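Local coordinates for putative dioxygenase (1H-3-hydroxy-4-oxoquinaldine 2,4-dioxygenase) (Mycobacteroides abscessus subsp. abscessus, PDB 6RA3), which cleaves the ring of the Pseudomonas quinolone signal (PQS) with dioxygen, giving N-octanoylanthranilate and carbon monoxide, in the breakdown of this quorum-sensing molecule to anthranilate, at residues 25-30 / 51-56; 118-123 / 246-251; 211-216 / 239-244. One frame throughout, in Å; residues are numbered along the deposited sequence.

Contact 1 (25-30 / 51-56); sequences FVTLSG and TVRVCW
F25 and V52 open the pairing of two parallel strands: the amide of V52 donates to F25 O at 2.8 Å. V52 O then accepts from T27 N, and T27 O from V54 N at 3.0 Å. On the T27 face the packing is close, since T27 OG1 stands between its own backbone N and carbonyl carbon (chi1 78°) and reaches R53 CB at 3.1 Å. The side chains of T27 and R53 lie side by side there. On the V26 face the contact is apolar, with V26 CG1 3.8 Å from V54 CG2 and L28 CD2 packed on V54 CB.

Beyond L28 the chains part, and direct pairing gives way to water. One water joins T27 OG1, S29 OG and V54 O, and S29 OG also hydrogen-bonds D34 O; a second water accepts from S29 N and donates to V54 O at 2.7 Å. W56 closes this looser end: its NE1 donates to S29 O at 2.7 Å from above the carbonyl plane, while the L28 side chain crosses the far end of the indole.

This is the right-handed crossover unit 24-28/42-48/51-54 of the alpha/beta-hydrolase sheet. L42 and L45 of helix 42-48 cover the T27 face, helix 71-84 covers the V26 face, and strand 90-95 continues the sheet beside 24-28.

Contact 2 (118-123 / 246-251); sequences MILDLI and HFPGIE
H246 and D121 meet through one nearly straight hydrogen bond, ND1 to OD1 at 2.8 Å with an N-H...O angle of 164°. OD1 lies in the imidazole plane, at the ring edge, but the bond reaches the carboxylate from above its own plane, the two flat groups being 84° apart. The CG of H246 is anti to the backbone N (chi1 179°), and the ND1 edge of the ring lies at D121. The ring's CE1 also comes within 3.1 Å of D121 O, so backbone and side chain of D121 both border this edge of the ring.

The next shell fixes both partners. D121 OD2 accepts from S215 N and more weakly from H216 N, and these bonds limit rotation of the carboxylate. H246 O accepts from H95 NE2, while W155 stacks on the imidazole. Beside the polar pair, the pyrrolidine of P248 lies against the strand end: its CG is 3.9 Å from L120 CB, and its CD is 4.0 Å from D121 OD2. L120 CD2 lies 4.0 Å from G249 N, against the backbone of a residue that has no side chain. F247 occupies the N-cap position of the short helix 248-251, and its carbonyl receives the amides of I250 and E251.

H246 is the probable proton donor/acceptor, and its bond to an aspartate is consistent with the His-acid part of the catalytic triad of this fold, the acid coming here after strand 116-120, one strand before its usual place. The side chain of H97, which probably binds substrate, is about 5 Å from that of H246. Strand 116-120 lies in the sheet between 90-95 and 209-214, while helix 253-266 packs V256 against L120 and helix 162-170 packs against F247.

Contact 3 (211-216 / 239-244); sequences RHVFSH and RRLGGE
F214 and R240 are brought together by their first torsions: F214 CG sits between its backbone N and carbonyl carbon (chi1 56°), and R240 CG is anti to the backbone N (chi1 170°). One face of the F214 ring meets R240 CA in a CH-pi contact, 4.2 Å from the ring centroid. R240 bends farther out, and its guanidinium, 78° from the ring plane, offers a face to F214 CE2, which is 3.4 Å from R240 NH2. The cation thus sits at the rim of the phenyl ring instead of over its centre; D223 forms a salt bridge with R240 NE.

Backbone pairing is short. R239 N donates to H212 O, F214 N to R239 O, and L241 N only weakly to F214 O. The side chains of V213 and L241 also meet, though the modelled approach of their methyl groups is doubtfully close. Past the strand ends, S215 OG takes a weak bond from G243 N, a water near S215 O takes weak bonds from G242 N and R240 NH1, and H216 NE2 donates to E244 O at 2.6 Å, tying the two loops together just ahead of H246. At the other end R211 NH1 and R239 NH2, both donors, approach to 3.4 Å; E259 forms salt bridges with both arginines and D262 with R211, probably offsetting the repulsion.

The segments belong to the crossover unit 209-214/221-232/236-240 at one border of the sheet, where 236-240 is the outermost strand of the chain. Helix 221-232 covers the F214 face, helix 253-266 packs against R211 and L241, and strand 116-120 lies on the inner flank of 209-214.

The three contacts share one sheet. Contact 1 joins strands 24-28 and 51-54; strand 90-95 separates it from strand 116-120 of contact 2, whose neighbour 209-214 carries contact 3. Centres of contacts 2 and 3 are about 7 Å apart, and they touch through probable backbone hydrogen bonds of I119 with R211 and V213; centre to centre, contact 1 lies about 13 Å from contact 2 and 19 Å from contact 3. In sequence contact 1 is complete first, whereas both segments of contact 3 fall between those of contact 2. The loops after strands 24-28 and 209-214 come near H246: the H216 side chain is about 4 Å from its side chain, G30 about 7 Å.

Contact 1 (25-30 / 51-56)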
loop_
_atom_site.group_PDB
_atom_site.type_symbol
_atom_site.label_atom_id
_atom_site.label_comp_id
_atom_site.label_asym_id
_atom_site.label_seq_id
_atom_site.Cartn_x
_atom_site.Cartn_y
_atom_site.Cartn_z
ATOM N N PHE A 25 -16.609 4.108 15.265
ATOM C CA PHE A 25 -16.629 5.179 14.272
ATOM C C PHE A 25 -16.440 4.612 12.858
ATOM O O PHE A 25 -15.491 3.867 12.599
ATOM C CB PHE A 25 -15.548 6.197 14.567
ATOM C CG PHE A 25 -15.827 7.048 15.770
ATOM C CD1 PHE A 25 -17.060 7.666 15.930
ATOM C CD2 PHE A 25 -14.855 7.233 16.742
ATOM C CE1 PHE A 25 -17.316 8.463 17.029
ATOM C CE2 PHE A 25 -15.106 8.027 17.846
ATOM C CZ PHE A 25 -16.339 8.641 17.991
ATOM N N VAL A 26 -17.337 4.974 11.933
ATOM C CA VAL A 26 -17.228 4.570 10.530
ATOM C C VAL A 26 -17.139 5.839 9.697
ATOM O O VAL A 26 -18.088 6.637 9.651
ATOM C CB VAL A 26 -18.388 3.676 10.073
ATOM C CG1 VAL A 26 -18.230 3.321 8.593
ATOM C CG2 VAL A 26 -18.460 2.418 10.894
ATOM N N THR A 27 -15.973 6.064 9.102
ATOM C CA THR A 27 -15.747 7.231 8.290
ATOM C C THR A 27 -16.171 6.933 6.858
ATOM O O THR A 27 -15.960 5.829 6.337
ATOM C CB THR A 27 -14.294 7.698 8.325
ATOM O OG1 THR A 27 -13.468 6.880 7.482
ATOM C CG2 THR A 27 -13.765 7.695 9.749
ATOM N N LEU A 28 -16.819 7.919 6.257
ATOM C CA LEU A 28 -17.378 7.824 4.914
ATOM C C LEU A 28 -17.014 9.124 4.239
ATOM O O LEU A 28 -17.315 10.198 4.772
ATOM C CB LEU A 28 -18.891 7.624 4.940
ATOM C CG LEU A 28 -19.381 6.369 5.650
ATOM C CD1 LEU A 28 -20.875 6.459 5.897
ATOM C CD2 LEU A 28 -19.041 5.103 4.881
ATOM N N SER A 29 -16.331 9.025 3.101
ATOM C CA SER A 29 -15.815 10.192 2.422
ATOM C C SER A 29 -16.859 10.685 1.411
ATOM O O SER A 29 -17.927 10.093 1.247
ATOM C CB SER A 29 -14.473 9.871 1.759
ATOM O OG SER A 29 -13.500 9.452 2.713
ATOM N N GLY A 30 -16.566 11.810 0.776
ATOM C CA GLY A 30 -17.387 12.337 -0.296
ATOM C C GLY A 30 -17.075 11.645 -1.614
ATOM O O GLY A 30 -16.395 10.619 -1.662
ATOM N N THR A 51 -12.194 2.384 14.981
ATOM C CA THR A 51 -12.500 3.219 13.828
ATOM C C THR A 51 -12.281 2.419 12.547
ATOM O O THR A 51 -11.206 1.842 12.347
ATOM C CB THR A 51 -11.624 4.455 13.865
ATOM O OG1 THR A 51 -11.966 5.214 15.030
ATOM C CG2 THR A 51 -11.801 5.310 12.594
ATOM N N VAL A 52 -13.313 2.362 11.705
ATOM C CA VAL A 52 -13.289 1.688 10.404
ATOM C C VAL A 52 -13.462 2.781 9.358
ATOM O O VAL A 52 -14.517 3.429 9.304
ATOM C CB VAL A 52 -14.397 0.626 10.278
ATOM C CG1 VAL A 52 -14.485 0.079 8.836
ATOM C CG2 VAL A 52 -14.214 -0.496 11.253
ATOM N N ARG A 53 -12.427 3.022 8.562
ATOM C CA ARG A 53 -12.515 3.985 7.469
ATOM C C ARG A 53 -12.894 3.239 6.195
ATOM O O ARG A 53 -12.283 2.220 5.866
ATOM C CB ARG A 53 -11.206 4.744 7.281
ATOM C CG ARG A 53 -10.749 5.528 8.480
ATOM C CD ARG A 53 -9.607 6.440 8.118
ATOM N NE ARG A 53 -8.415 5.644 7.839
ATOM C CZ ARG A 53 -7.299 6.110 7.296
ATOM N NH1 ARG A 53 -7.191 7.387 6.947
ATOM N NH2 ARG A 53 -6.280 5.287 7.113
ATOM N N VAL A 54 -13.928 3.722 5.498
ATOM C CA VAL A 54 -14.539 2.980 4.404
ATOM C C VAL A 54 -14.428 3.784 3.118
ATOM O O VAL A 54 -14.689 4.989 3.095
ATOM C CB VAL A 54 -16.012 2.645 4.690
ATOM C CG1 VAL A 54 -16.647 1.994 3.476
ATOM C CG2 VAL A 54 -16.135 1.743 5.882
ATOM N N CYS A 55 -14.052 3.098 2.047
ATOM C CA CYS A 55 -14.010 3.663 0.707
ATOM C C CYS A 55 -15.265 3.234 -0.040
ATOM O O CYS A 55 -15.769 2.134 0.169
ATOM C CB CYS A 55 -12.772 3.174 -0.058
ATOM S SG CYS A 55 -11.178 3.790 0.488
ATOM N N TRP A 56 -15.788 4.123 -0.894
ATOM C CA TRP A 56 -16.855 3.733 -1.809
ATOM C C TRP A 56 -16.330 2.764 -2.874
ATOM O O TRP A 56 -15.137 2.731 -3.187
ATOM C CB TRP A 56 -17.444 4.967 -2.502
ATOM C CG TRP A 56 -17.837 6.059 -1.581
ATOM C CD1 TRP A 56 -17.367 7.346 -1.579
ATOM C CD2 TRP A 56 -18.784 5.970 -0.512
ATOM N NE1 TRP A 56 -17.974 8.060 -0.576
ATOM C CE2 TRP A 56 -18.843 7.233 0.095
ATOM C CE3 TRP A 56 -19.594 4.937 -0.016
ATOM C CZ2 TRP A 56 -19.679 7.496 1.185
ATOM C CZ3 TRP A 56 -20.409 5.200 1.070
ATOM C CH2 TRP A 56 -20.463 6.475 1.640
HETATM O O HOH W 1 -13.695 7.294 4.635
HETATM O O HOH W 2 -16.020 6.688 1.478
#

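Contact 2 (118-123 / 246-251)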
loop_
_atom_site.group_PDB
_atom_site.type_symbol
_atom_site.label_atom_id
_atom_site.label_comp_id
_atom_site.label_asym_id
_atom_site.label_seq_id
_atom_site.Cartn_x
_atom_site.Cartn_y
_atom_site.Cartn_z
ATOM N N MET A 118 -22.785 11.762 12.298
ATOM C CA MET A 118 -22.217 13.086 12.073
ATOM C C MET A 118 -22.052 13.331 10.577
ATOM O O MET A 118 -21.549 12.464 9.848
ATOM C CB MET A 118 -20.864 13.239 12.769
ATOM C CG MET A 118 -20.178 14.552 12.492
ATOM S SD MET A 118 -18.926 15.062 13.710
ATOM C CE MET A 118 -20.035 15.385 15.044
ATOM N N ILE A 119 -22.451 14.525 10.130
ATOM C CA ILE A 119 -22.328 14.939 8.735
ATOM C C ILE A 119 -21.518 16.221 8.690
ATOM O O ILE A 119 -21.696 17.110 9.530
ATOM C CB ILE A 119 -23.707 15.109 8.068
ATOM C CG1 ILE A 119 -24.473 13.775 8.120
ATOM C CG2 ILE A 119 -23.555 15.598 6.633
ATOM C CD1 ILE A 119 -25.898 13.821 7.587
ATOM N N LEU A 120 -20.589 16.284 7.740
ATOM C CA LEU A 120 -19.669 17.400 7.555
ATOM C C LEU A 120 -20.036 18.124 6.259
ATOM O O LEU A 120 -19.940 17.539 5.171
ATOM C CB LEU A 120 -18.221 16.912 7.498
ATOM C CG LEU A 120 -17.425 16.567 8.763
ATOM C CD1 LEU A 120 -18.272 15.956 9.852
ATOM C CD2 LEU A 120 -16.297 15.633 8.369
ATOM N N ASP A 121 -20.480 19.383 6.389
ATOM C CA ASP A 121 -20.557 20.363 5.291
ATOM C C ASP A 121 -21.439 19.894 4.132
ATOM O O ASP A 121 -21.034 19.936 2.971
ATOM C CB ASP A 121 -19.154 20.711 4.798
ATOM C CG ASP A 121 -18.973 22.201 4.531
ATOM O OD1 ASP A 121 -19.436 22.700 3.479
ATOM O OD2 ASP A 121 -18.362 22.881 5.386
ATOM N N LEU A 122 -22.660 19.461 4.452
ATOM C CA LEU A 122 -23.656 19.027 3.473
ATOM C C LEU A 122 -24.743 20.095 3.335
ATOM O O LEU A 122 -25.339 20.507 4.335
ATOM C CB LEU A 122 -24.270 17.686 3.894
ATOM C CG LEU A 122 -25.465 17.150 3.102
ATOM C CD1 LEU A 122 -25.131 16.972 1.606
ATOM C CD2 LEU A 122 -25.957 15.853 3.702
ATOM N N ILE A 123 -24.995 20.542 2.098
ATOM C CA ILE A 123 -25.968 21.609 1.836
ATOM C C ILE A 123 -27.340 21.172 2.339
ATOM O O ILE A 123 -27.919 20.192 1.852
ATOM C CB ILE A 123 -25.977 21.958 0.334
ATOM C CG1 ILE A 123 -24.666 22.635 -0.080
ATOM C CG2 ILE A 123 -27.141 22.855 -0.050
ATOM C CD1 ILE A 123 -24.380 23.944 0.629
ATOM N N HIS A 246 -14.595 23.819 2.695
ATOM C CA HIS A 246 -15.581 22.751 2.620
ATOM C C HIS A 246 -15.100 21.482 3.307
ATOM O O HIS A 246 -15.840 20.496 3.324
ATOM C CB HIS A 246 -15.877 22.523 1.114
ATOM C CG HIS A 246 -16.867 21.434 0.781
ATOM N ND1 HIS A 246 -18.125 21.350 1.340
ATOM C CD2 HIS A 246 -16.803 20.436 -0.136
ATOM C CE1 HIS A 246 -18.776 20.326 0.814
ATOM N NE2 HIS A 246 -17.997 19.755 -0.087
ATOM N N PHE A 247 -13.891 21.480 3.883
ATOM C CA PHE A 247 -13.258 20.265 4.410
ATOM C C PHE A 247 -12.966 20.415 5.901
ATOM O O PHE A 247 -11.800 20.464 6.315
ATOM C CB PHE A 247 -11.976 19.950 3.638
ATOM C CG PHE A 247 -12.215 19.672 2.185
ATOM C CD1 PHE A 247 -12.871 18.521 1.792
ATOM C CD2 PHE A 247 -11.814 20.576 1.215
ATOM C CE1 PHE A 247 -13.117 18.274 0.460
ATOM C CE2 PHE A 247 -12.053 20.325 -0.125
ATOM C CZ PHE A 247 -12.702 19.179 -0.494
ATOM N N PRO A 248 -14.003 20.478 6.738
ATOM C CA PRO A 248 -13.748 20.661 8.176
ATOM C C PRO A 248 -12.987 19.494 8.798
ATOM O O PRO A 248 -12.119 19.712 9.656
ATOM C CB PRO A 248 -15.157 20.819 8.760
ATOM C CG PRO A 248 -16.081 20.184 7.777
ATOM C CD PRO A 248 -15.433 20.325 6.427
ATOM N N GLY A 249 -13.280 18.259 8.380
ATOM C CA GLY A 249 -12.551 17.097 8.883
ATOM C C GLY A 249 -11.058 17.120 8.594
ATOM O O GLY A 249 -10.272 16.519 9.333
ATOM N N ILE A 250 -10.642 17.813 7.538
ATOM C CA ILE A 250 -9.231 17.925 7.189
ATOM C C ILE A 250 -8.645 19.228 7.696
ATOM O O ILE A 250 -7.479 19.279 8.089
ATOM C CB ILE A 250 -9.021 17.812 5.658
ATOM C CG1 ILE A 250 -9.689 16.558 5.095
ATOM C CG2 ILE A 250 -7.511 17.865 5.334
ATOM C CD1 ILE A 250 -9.629 16.462 3.579
ATOM N N GLU A 251 -9.428 20.307 7.601
ATOM C CA GLU A 251 -8.943 21.608 8.043
ATOM C C GLU A 251 -8.864 21.664 9.562
ATOM O O GLU A 251 -7.940 22.268 10.113
ATOM C CB GLU A 251 -9.850 22.718 7.521
ATOM C CG GLU A 251 -9.257 24.092 7.728
ATOM C CD GLU A 251 -10.242 25.219 7.505
ATOM O OE1 GLU A 251 -11.431 24.950 7.240
ATOM O OE2 GLU A 251 -9.809 26.381 7.606
#

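Contact 3 (211-216 / 239-244)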
loop_
_atom_site.group_PDB
_atom_site.type_symbol
_atom_site.label_atom_id
_atom_site.label_comp_id
_atom_site.label_asym_id
_atom_site.label_seq_id
_atom_site.Cartn_x
_atom_site.Cartn_y
_atom_site.Cartn_z
ATOM N N ARG A 211 -25.972 15.033 13.882
ATOM C CA ARG A 211 -25.266 16.294 14.063
ATOM C C ARG A 211 -24.635 16.702 12.745
ATOM O O ARG A 211 -23.864 15.935 12.156
ATOM C CB ARG A 211 -24.188 16.223 15.158
ATOM C CG ARG A 211 -23.433 17.571 15.331
ATOM C CD ARG A 211 -22.675 17.745 16.681
ATOM N NE ARG A 211 -23.399 17.201 17.831
ATOM C CZ ARG A 211 -22.886 17.056 19.052
ATOM N NH1 ARG A 211 -21.627 17.422 19.319
ATOM N NH2 ARG A 211 -23.639 16.546 20.021
ATOM N N HIS A 212 -24.947 17.914 12.295
ATOM C CA HIS A 212 -24.290 18.512 11.146
ATOM C C HIS A 212 -23.265 19.514 11.646
ATOM O O HIS A 212 -23.576 20.375 12.475
ATOM C CB HIS A 212 -25.305 19.185 10.215
ATOM C CG HIS A 212 -24.700 19.779 8.986
ATOM N ND1 HIS A 212 -25.255 20.857 8.333
ATOM C CD2 HIS A 212 -23.591 19.446 8.284
ATOM C CE1 HIS A 212 -24.511 21.170 7.287
ATOM N NE2 HIS A 212 -23.492 20.332 7.239
ATOM N N VAL A 213 -22.033 19.355 11.182
ATOM C CA VAL A 213 -20.930 20.253 11.475
ATOM C C VAL A 213 -20.446 20.791 10.143
ATOM O O VAL A 213 -20.257 20.020 9.195
ATOM C CB VAL A 213 -19.788 19.528 12.213
ATOM C CG1 VAL A 213 -18.651 20.463 12.450
ATOM C CG2 VAL A 213 -20.277 18.946 13.522
ATOM N N PHE A 214 -20.222 22.099 10.072
ATOM C CA PHE A 214 -19.956 22.727 8.789
ATOM C C PHE A 214 -19.235 24.038 9.023
ATOM O O PHE A 214 -19.200 24.560 10.136
ATOM C CB PHE A 214 -21.256 22.946 8.012
ATOM C CG PHE A 214 -22.285 23.755 8.766
ATOM C CD1 PHE A 214 -23.310 23.124 9.463
ATOM C CD2 PHE A 214 -22.226 25.144 8.773
ATOM C CE1 PHE A 214 -24.271 23.871 10.151
ATOM C CE2 PHE A 214 -23.180 25.897 9.460
ATOM C CZ PHE A 214 -24.203 25.257 10.148
ATOM N N SER A 215 -18.656 24.558 7.944
ATOM C CA SER A 215 -17.983 25.852 7.940
ATOM C C SER A 215 -18.385 26.743 6.784
ATOM O O SER A 215 -18.178 27.961 6.858
ATOM C CB SER A 215 -16.467 25.662 7.868
ATOM O OG SER A 215 -16.001 24.898 8.952
ATOM N N HIS A 216 -18.881 26.189 5.714
ATOM C CA HIS A 216 -19.121 27.008 4.545
ATOM C C HIS A 216 -20.581 27.386 4.523
ATOM O O HIS A 216 -20.952 28.528 4.857
ATOM C CB HIS A 216 -18.766 26.271 3.253
ATOM C CG HIS A 216 -17.444 26.665 2.689
ATOM N ND1 HIS A 216 -17.024 26.267 1.439
ATOM C CD2 HIS A 216 -16.441 27.409 3.210
ATOM C CE1 HIS A 216 -15.823 26.767 1.206
ATOM N NE2 HIS A 216 -15.444 27.459 2.267
ATOM N N ARG A 239 -23.414 22.589 14.521
ATOM C CA ARG A 239 -22.318 23.419 14.988
ATOM C C ARG A 239 -21.566 24.014 13.803
ATOM O O ARG A 239 -20.864 23.300 13.074
ATOM C CB ARG A 239 -21.388 22.584 15.872
ATOM C CG ARG A 239 -20.195 23.345 16.455
ATOM C CD ARG A 239 -20.215 23.367 17.988
ATOM N NE ARG A 239 -20.718 22.123 18.567
ATOM C CZ ARG A 239 -20.762 21.860 19.868
ATOM N NH1 ARG A 239 -20.321 22.753 20.749
ATOM N NH2 ARG A 239 -21.246 20.692 20.282
ATOM N N ARG A 240 -21.743 25.313 13.577
ATOM C CA ARG A 240 -20.912 26.031 12.622
ATOM C C ARG A 240 -19.509 26.174 13.195
ATOM O O ARG A 240 -19.336 26.453 14.378
ATOM C CB ARG A 240 -21.514 27.408 12.311
ATOM C CG ARG A 240 -20.595 28.332 11.501
ATOM C CD ARG A 240 -21.301 29.608 11.027
ATOM N NE ARG A 240 -22.367 29.328 10.068
ATOM C CZ ARG A 240 -22.192 29.191 8.753
ATOM N NH1 ARG A 240 -20.981 29.305 8.213
ATOM N NH2 ARG A 240 -23.237 28.926 7.976
ATOM N N LEU A 241 -18.501 26.017 12.338
ATOM C CA LEU A 241 -17.144 25.759 12.784
ATOM C C LEU A 241 -16.132 26.849 12.459
ATOM O O LEU A 241 -15.040 26.839 13.038
ATOM C CB LEU A 241 -16.650 24.433 12.181
ATOM C CG LEU A 241 -16.221 23.392 13.203
ATOM C CD1 LEU A 241 -15.872 22.092 12.501
ATOM C CD2 LEU A 241 -15.020 23.943 13.972
ATOM N N GLY A 242 -16.426 27.762 11.543
ATOM C CA GLY A 242 -15.495 28.857 11.330
ATOM C C GLY A 242 -14.242 28.496 10.565
ATOM O O GLY A 242 -13.219 29.196 10.688
ATOM N N GLY A 243 -14.276 27.407 9.770
ATOM C CA GLY A 243 -13.172 27.113 8.888
ATOM C C GLY A 243 -13.312 27.848 7.577
ATOM O O GLY A 243 -14.374 28.369 7.251
ATOM N N GLU A 244 -12.213 27.892 6.823
ATOM C CA GLU A 244 -12.244 28.542 5.522
ATOM C C GLU A 244 -12.823 27.652 4.431
ATOM O O GLU A 244 -13.260 28.175 3.394
ATOM C CB GLU A 244 -10.843 28.983 5.118
ATOM C CG GLU A 244 -10.208 30.005 6.076
ATOM C CD GLU A 244 -8.716 30.128 5.865
ATOM O OE1 GLU A 244 -8.242 31.262 5.657
ATOM O OE2 GLU A 244 -8.020 29.084 5.890
HETATM O O HOH W 3 -17.769 28.967 9.090
#